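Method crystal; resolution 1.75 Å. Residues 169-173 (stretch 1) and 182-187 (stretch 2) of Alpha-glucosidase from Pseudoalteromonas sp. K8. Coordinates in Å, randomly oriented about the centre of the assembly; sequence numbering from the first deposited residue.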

# COMPACT_ATOMS: atom_id res chain seq x y z
N HIS A 169 -13.43 -0.54 3.49
CA HIS A 169 -12.27 -1.23 2.96
C HIS A 169 -11.27 -1.52 4.08
O HIS A 169 -11.32 -0.92 5.16
CB HIS A 169 -11.59 -0.39 1.86
CG HIS A 169 -12.22 -0.55 0.52
ND1 HIS A 169 -12.48 -1.78 -0.04
CD2 HIS A 169 -12.65 0.37 -0.38
CE1 HIS A 169 -13.04 -1.62 -1.23
NE2 HIS A 169 -13.15 -0.32 -1.46
N THR A 170 -10.37 -2.45 3.81
CA THR A 170 -9.28 -2.73 4.74
C THR A 170 -7.96 -2.25 4.14
O THR A 170 -7.85 -2.14 2.92
CB THR A 170 -9.20 -4.24 5.08
OG1 THR A 170 -8.58 -4.96 4.00
CG2 THR A 170 -10.59 -4.82 5.36
N PRO A 171 -6.95 -1.96 4.97
CA PRO A 171 -6.84 -2.08 6.44
C PRO A 171 -7.85 -1.19 7.15
O PRO A 171 -7.97 0.01 6.85
CB PRO A 171 -5.41 -1.62 6.73
CG PRO A 171 -4.68 -1.84 5.44
CD PRO A 171 -5.68 -1.49 4.39
N PHE A 172 -8.60 -1.78 8.06
CA PHE A 172 -9.65 -1.10 8.80
C PHE A 172 -9.16 -0.96 10.23
O PHE A 172 -9.06 -1.96 10.95
CB PHE A 172 -10.95 -1.90 8.72
CG PHE A 172 -12.06 -1.33 9.57
CD1 PHE A 172 -12.44 -0.00 9.44
CD2 PHE A 172 -12.74 -2.14 10.47
CE1 PHE A 172 -13.48 0.52 10.21
CE2 PHE A 172 -13.79 -1.63 11.24
CZ PHE A 172 -14.15 -0.30 11.11
N THR A 173 -8.85 0.28 10.64
CA THR A 173 -8.16 0.56 11.89
C THR A 173 -9.07 1.30 12.86
O THR A 173 -9.77 2.25 12.48
CB THR A 173 -6.91 1.40 11.61
OG1 THR A 173 -6.04 0.64 10.77
CG2 THR A 173 -6.18 1.76 12.91
N ILE A 182 -6.53 -1.65 16.98
CA ILE A 182 -6.79 -2.88 16.25
C ILE A 182 -6.92 -2.53 14.78
O ILE A 182 -7.48 -1.48 14.43
CB ILE A 182 -8.06 -3.58 16.77
CG1 ILE A 182 -7.89 -3.94 18.25
CG2 ILE A 182 -8.39 -4.83 15.94
CD1 ILE A 182 -9.12 -4.54 18.89
N SER A 183 -6.41 -3.40 13.91
CA SER A 183 -6.59 -3.19 12.47
C SER A 183 -6.86 -4.53 11.81
O SER A 183 -6.13 -5.49 12.04
CB SER A 183 -5.35 -2.53 11.86
OG SER A 183 -5.62 -2.14 10.52
N ILE A 184 -7.90 -4.57 10.98
CA ILE A 184 -8.32 -5.78 10.29
C ILE A 184 -7.92 -5.66 8.82
O ILE A 184 -8.16 -4.62 8.19
CB ILE A 184 -9.84 -6.00 10.44
CG1 ILE A 184 -10.19 -6.12 11.92
CG2 ILE A 184 -10.30 -7.26 9.66
CD1 ILE A 184 -11.68 -6.09 12.19
N HIS A 185 -7.34 -6.72 8.27
CA HIS A 185 -6.89 -6.70 6.89
C HIS A 185 -6.83 -8.15 6.42
O HIS A 185 -7.45 -9.03 7.03
CB HIS A 185 -5.56 -5.93 6.80
CG HIS A 185 -5.09 -5.67 5.40
ND1 HIS A 185 -5.90 -5.13 4.42
CD2 HIS A 185 -3.87 -5.85 4.83
CE1 HIS A 185 -5.20 -5.00 3.30
NE2 HIS A 185 -3.97 -5.43 3.52
N GLU A 186 -6.11 -8.41 5.33
CA GLU A 186 -5.92 -9.78 4.88
C GLU A 186 -4.55 -9.90 4.22
O GLU A 186 -3.92 -8.90 3.87
CB GLU A 186 -7.05 -10.23 3.94
CG GLU A 186 -7.37 -9.31 2.80
CD GLU A 186 -8.53 -9.85 1.94
OE1 GLU A 186 -9.26 -9.02 1.35
OE2 GLU A 186 -8.71 -11.08 1.87
N ALA A 187 -4.08 -11.14 4.08
CA ALA A 187 -2.76 -11.38 3.52
C ALA A 187 -2.83 -12.50 2.49
O ALA A 187 -3.59 -13.46 2.64
CB ALA A 187 -1.74 -11.73 4.62

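The most unusual feature of this contact is a cis peptide bond, the one between Thr-170 and Pro-171, set directly against the imidazole of His-185. The ring of His-185 meets both residues of that bond, each in a different way. Pro-171 CG lies 3.8 Å from the centroid of the His-185 ring and only 14° off the ring normal, so the pyrrolidine presents a C-H to the aromatic face, the geometry of a CH-pi interaction. Thr-170 OG1, by contrast, sits at the ring edge near its plane, 2.7 Å from His-185 ND1, where the in-plane nitrogen can hydrogen bond; distance alone does not identify the donor. Pro-171 N also comes within 3.4 Å of His-185 ND1, but this is packing without a hydrogen bond, because the proline nitrogen carries no hydrogen.

Beyond the proline the backbones form an antiparallel pairing. The end-to-end directions of the touching parts differ by 166°, and the register follows from the CA positions: Pro-171 is nearest His-185, Phe-172 nearest Ile-184, and Thr-173 nearest Ser-183. Phe-172 and Ile-184 form a hydrogen-bonded pair, with 5.1 Å between Phe-172 CA and Ile-184 CA. Its two bonds are reciprocal and nearly equal: Phe-172 N donates to Ile-184 O at 2.9 Å with an N-H...O angle of 167°, and Ile-184 N donates to Phe-172 O at 2.9 Å with an angle of 163°. Such short, nearly linear bonds indicate well-aligned peptide groups. The next pair, Thr-173 with Ser-183, is non-hydrogen-bonded, and its closer spacing, 4.1 Å from Thr-173 CA to Ser-183 CA, is typical of that class.

Three CA-H...O contacts supplement these bonds. Pro-171 CA approaches Ile-184 O at 3.4 Å, Ser-183 CA approaches Phe-172 O at 3.2 Å, and Thr-173 CA approaches Ile-182 O at 3.3 Å; the angles at hydrogen, 144° to 147°, direct each C-H toward its carbonyl. Ile-184 O and Phe-172 O therefore each receive an N-H and a CA-H from across the pairing.

The side chains of the two bridged pairs divide between the sheet faces. Phe-172 and Ile-184 share one, where Ile-184 CD1 approaches the edge of the phenyl ring near its plane, 4.4 Å from Phe-172 CD2. This is a loose apolar contact rather than a stack. Thr-173 and Ser-183 share the other face, and there the pairing is polar: Thr-173 OG1 and Ser-183 OG are 2.8 Å apart, a hydrogen-bonding distance. Pro-171 CB adds a contact at 3.8 Å to Ser-183 OG.

At its ends the contact thins. Ile-182 contributes mainly through its backbone; its CA-to-CB bond points sideways and its side chain stays out of contact. His-169 and Ala-187 make no contact across the stretches. Altogether 372 Å² is buried, summed over both sides, with backbone bonding at the center and the proline-histidine packing beside it.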